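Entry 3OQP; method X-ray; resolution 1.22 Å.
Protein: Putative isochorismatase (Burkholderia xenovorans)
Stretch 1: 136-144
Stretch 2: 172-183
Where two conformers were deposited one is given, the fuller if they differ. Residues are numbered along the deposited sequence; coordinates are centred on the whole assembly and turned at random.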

# COMPACT_ATOMS: atom_id res chain seq x y z
N ALA A 136 15.05 4.26 3.92
CA ALA A 136 14.80 2.93 4.44
C ALA A 136 13.65 3.04 5.42
O ALA A 136 13.48 4.10 6.03
CB ALA A 136 16.05 2.41 5.11
N VAL A 137 12.87 1.98 5.56
CA VAL A 137 11.71 2.02 6.42
C VAL A 137 11.72 0.78 7.31
O VAL A 137 12.14 -0.32 6.87
CB VAL A 137 10.40 2.01 5.62
CG1 VAL A 137 9.16 1.95 6.58
CG2 VAL A 137 10.34 3.25 4.73
N GLU A 138 11.34 0.94 8.56
CA GLU A 138 11.10 -0.15 9.50
C GLU A 138 9.64 -0.07 9.93
O GLU A 138 9.03 1.02 10.01
CB GLU A 138 12.03 0.01 10.71
CG GLU A 138 13.50 -0.07 10.29
CD GLU A 138 14.49 0.26 11.37
OE1 GLU A 138 14.18 1.10 12.24
OE2 GLU A 138 15.62 -0.28 11.30
N PHE A 139 9.04 -1.23 10.20
CA PHE A 139 7.61 -1.33 10.61
C PHE A 139 7.53 -2.24 11.81
O PHE A 139 7.98 -3.41 11.72
CB PHE A 139 6.79 -1.89 9.44
CG PHE A 139 5.34 -2.13 9.74
CD1 PHE A 139 4.43 -1.10 9.73
CD2 PHE A 139 4.88 -3.41 9.99
CE1 PHE A 139 3.12 -1.38 9.98
CE2 PHE A 139 3.50 -3.61 10.24
CZ PHE A 139 2.66 -2.60 10.26
N LEU A 140 7.03 -1.71 12.93
CA LEU A 140 6.93 -2.45 14.16
C LEU A 140 5.57 -3.17 14.21
O LEU A 140 4.53 -2.54 14.47
CB LEU A 140 7.19 -1.56 15.38
CG LEU A 140 8.54 -0.84 15.30
CD1 LEU A 140 8.86 -0.12 16.63
CD2 LEU A 140 9.71 -1.71 14.81
N HIS A 141 5.59 -4.49 13.95
CA HIS A 141 4.35 -5.23 13.69
C HIS A 141 3.47 -5.31 14.95
O HIS A 141 2.29 -5.66 14.86
CB HIS A 141 4.60 -6.59 13.09
CG HIS A 141 5.36 -7.48 13.99
ND1 HIS A 141 4.80 -7.99 15.13
CD2 HIS A 141 6.62 -7.92 13.93
CE1 HIS A 141 5.69 -8.81 15.68
NE2 HIS A 141 6.82 -8.74 15.00
N ASP A 142 4.04 -5.08 16.12
CA ASP A 142 3.34 -5.20 17.40
C ASP A 142 3.01 -3.84 18.01
O ASP A 142 2.49 -3.76 19.13
CB ASP A 142 4.13 -6.12 18.32
CG ASP A 142 5.50 -5.57 18.67
OD1 ASP A 142 5.84 -4.48 18.26
OD2 ASP A 142 6.24 -6.35 19.33
N ALA A 143 3.29 -2.74 17.26
CA ALA A 143 3.02 -1.36 17.64
C ALA A 143 2.19 -0.66 16.58
O ALA A 143 2.19 0.57 16.52
CB ALA A 143 4.32 -0.66 17.92
N THR A 144 1.43 -1.44 15.87
CA THR A 144 0.59 -1.05 14.75
C THR A 144 -0.72 -1.85 14.80
O THR A 144 -0.93 -2.62 15.73
CB THR A 144 1.32 -1.22 13.44
OG1 THR A 144 1.81 -2.57 13.33
CG2 THR A 144 2.53 -0.27 13.35
N ARG A 172 9.43 -6.30 0.52
CA ARG A 172 9.92 -5.28 -0.36
C ARG A 172 10.07 -3.89 0.25
O ARG A 172 10.98 -3.17 -0.17
CB ARG A 172 8.94 -5.21 -1.56
CG ARG A 172 9.24 -4.08 -2.55
CD ARG A 172 10.58 -4.38 -3.27
NE ARG A 172 11.03 -3.31 -4.18
CZ ARG A 172 11.67 -2.19 -3.81
NH1 ARG A 172 11.89 -1.89 -2.53
NH2 ARG A 172 12.09 -1.34 -4.73
N PHE A 173 9.17 -3.49 1.16
CA PHE A 173 9.09 -2.10 1.52
C PHE A 173 9.76 -1.71 2.84
O PHE A 173 10.15 -0.56 3.00
CB PHE A 173 7.61 -1.67 1.57
CG PHE A 173 6.90 -1.79 0.25
CD1 PHE A 173 6.99 -0.78 -0.65
CD2 PHE A 173 6.25 -2.96 -0.15
CE1 PHE A 173 6.40 -0.88 -1.90
CE2 PHE A 173 5.65 -3.06 -1.37
CZ PHE A 173 5.73 -2.02 -2.25
N ALA A 174 9.86 -2.60 3.79
CA ALA A 174 10.29 -2.24 5.14
C ALA A 174 10.92 -3.44 5.80
O ALA A 174 10.67 -4.62 5.40
CB ALA A 174 9.06 -1.80 5.97
N ALA A 175 11.75 -3.19 6.81
CA ALA A 175 12.14 -4.21 7.75
C ALA A 175 11.08 -4.26 8.82
O ALA A 175 10.89 -3.30 9.58
CB ALA A 175 13.47 -3.88 8.39
N VAL A 176 10.41 -5.43 8.86
CA VAL A 176 9.31 -5.70 9.80
C VAL A 176 9.87 -6.38 11.02
O VAL A 176 10.59 -7.39 10.90
CB VAL A 176 8.23 -6.53 9.14
CG1 VAL A 176 7.09 -6.91 10.15
CG2 VAL A 176 7.65 -5.84 7.88
N ALA A 177 9.64 -5.86 12.22
CA ALA A 177 10.24 -6.39 13.43
C ALA A 177 9.41 -6.11 14.61
O ALA A 177 8.51 -5.25 14.58
CB ALA A 177 11.66 -5.81 13.64
N SER A 178 9.68 -6.76 15.73
CA SER A 178 9.03 -6.45 16.97
C SER A 178 9.65 -5.19 17.59
O SER A 178 10.77 -4.82 17.28
CB SER A 178 9.14 -7.60 17.95
OG SER A 178 10.49 -7.77 18.37
N THR A 179 8.91 -4.63 18.52
CA THR A 179 9.42 -3.50 19.30
C THR A 179 10.67 -3.89 20.08
O THR A 179 11.64 -3.15 20.11
CB THR A 179 8.30 -2.95 20.20
OG1 THR A 179 7.24 -2.42 19.39
CG2 THR A 179 8.82 -1.80 21.09
N ASP A 180 10.70 -5.12 20.62
CA ASP A 180 11.87 -5.57 21.36
C ASP A 180 13.12 -5.60 20.43
O ASP A 180 14.21 -5.12 20.82
CB ASP A 180 11.72 -7.00 21.91
CG ASP A 180 10.47 -7.24 22.72
OD1 ASP A 180 10.14 -6.39 23.58
OD2 ASP A 180 9.89 -8.37 22.53
N GLU A 181 12.90 -6.12 19.23
CA GLU A 181 13.91 -6.23 18.19
C GLU A 181 14.46 -4.86 17.75
O GLU A 181 15.66 -4.68 17.60
CB GLU A 181 13.33 -6.99 16.99
CG GLU A 181 13.16 -8.46 17.28
CD GLU A 181 12.47 -9.31 16.22
OE1 GLU A 181 11.64 -8.90 15.37
OE2 GLU A 181 12.79 -10.52 16.29
N TRP A 182 13.57 -3.89 17.62
CA TRP A 182 13.92 -2.51 17.26
C TRP A 182 14.74 -1.85 18.34
O TRP A 182 15.80 -1.25 18.06
CB TRP A 182 12.68 -1.69 16.95
CG TRP A 182 13.02 -0.34 16.50
CD1 TRP A 182 13.51 -0.03 15.27
CD2 TRP A 182 12.91 0.88 17.25
NE1 TRP A 182 13.70 1.34 15.21
CE2 TRP A 182 13.33 1.92 16.41
CE3 TRP A 182 12.48 1.20 18.55
CZ2 TRP A 182 13.31 3.25 16.81
CZ3 TRP A 182 12.47 2.52 18.94
CH2 TRP A 182 12.93 3.52 18.10
N ILE A 183 14.27 -1.94 19.58
CA ILE A 183 14.99 -1.36 20.70
C ILE A 183 16.43 -1.87 20.78
O ILE A 183 17.38 -1.09 20.97
CB ILE A 183 14.24 -1.53 22.00
CG1 ILE A 183 12.96 -0.72 21.98
CG2 ILE A 183 15.12 -1.12 23.17
CD1 ILE A 183 12.01 -1.04 23.15
O HOH W 1 12.92 -0.01 3.47
O HOH W 2 9.20 -10.20 14.98

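The most distinctive feature here is a single carboxylate that ties a turn to the start of a helix. Asp 142, inside the type I turn from Leu 140 to Ala 143, has its CA-to-CB bond directed toward the other stretch, and its OD1 accepts from both Thr 179 OG1 (2.7 Å) and Thr 179 N (3.1 Å). Asp 142 OD2 adds a weak bond from the same Thr 179 N at 3.3 Å. Backbone amides in a helix's first turn lack partners within the helix, so an acidic group arriving from another segment suits this one. The helix also caps itself: Glu 181 N donates to Ser 178 OG (3.0 Å), and Ser 178 N returns the favour to Glu 181 OE1 (2.9 Å).

Leading into this corner, two strands run parallel, their axes 22° apart. The ladder alternates regularly. Ala 175 N donates to Val 137 O (2.9 Å), Phe 139 N to Ala 175 O (2.8 Å), Ala 177 N to Phe 139 O (3.0 Å) and His 141 N to Ala 177 O (3.1 Å). Before the first rung, a water accepts from Val 137 N and donates to Phe 173 O, bridging the backbones where no direct bond forms.

Side chains sort by face. Phe 139 pairs with Val 176, whose CG1 meets the ring edge, 4.1 Å from Phe 139 CD2. On the other face, Glu 138 and Leu 140 lie across from Ala 175 and Ala 177, small residues beyond which both longer side chains reach the helix. There Leu 140 CD2 packs 3.7 Å from Trp 182 CB, while Trp 182 NE1 gives Glu 138 OE1 a weak hydrogen bond at 3.0 Å. The rule to read is layered: backbone bonds set the register, apolar packing joins strand to helix, and one aspartate fixes the helix start against the turn.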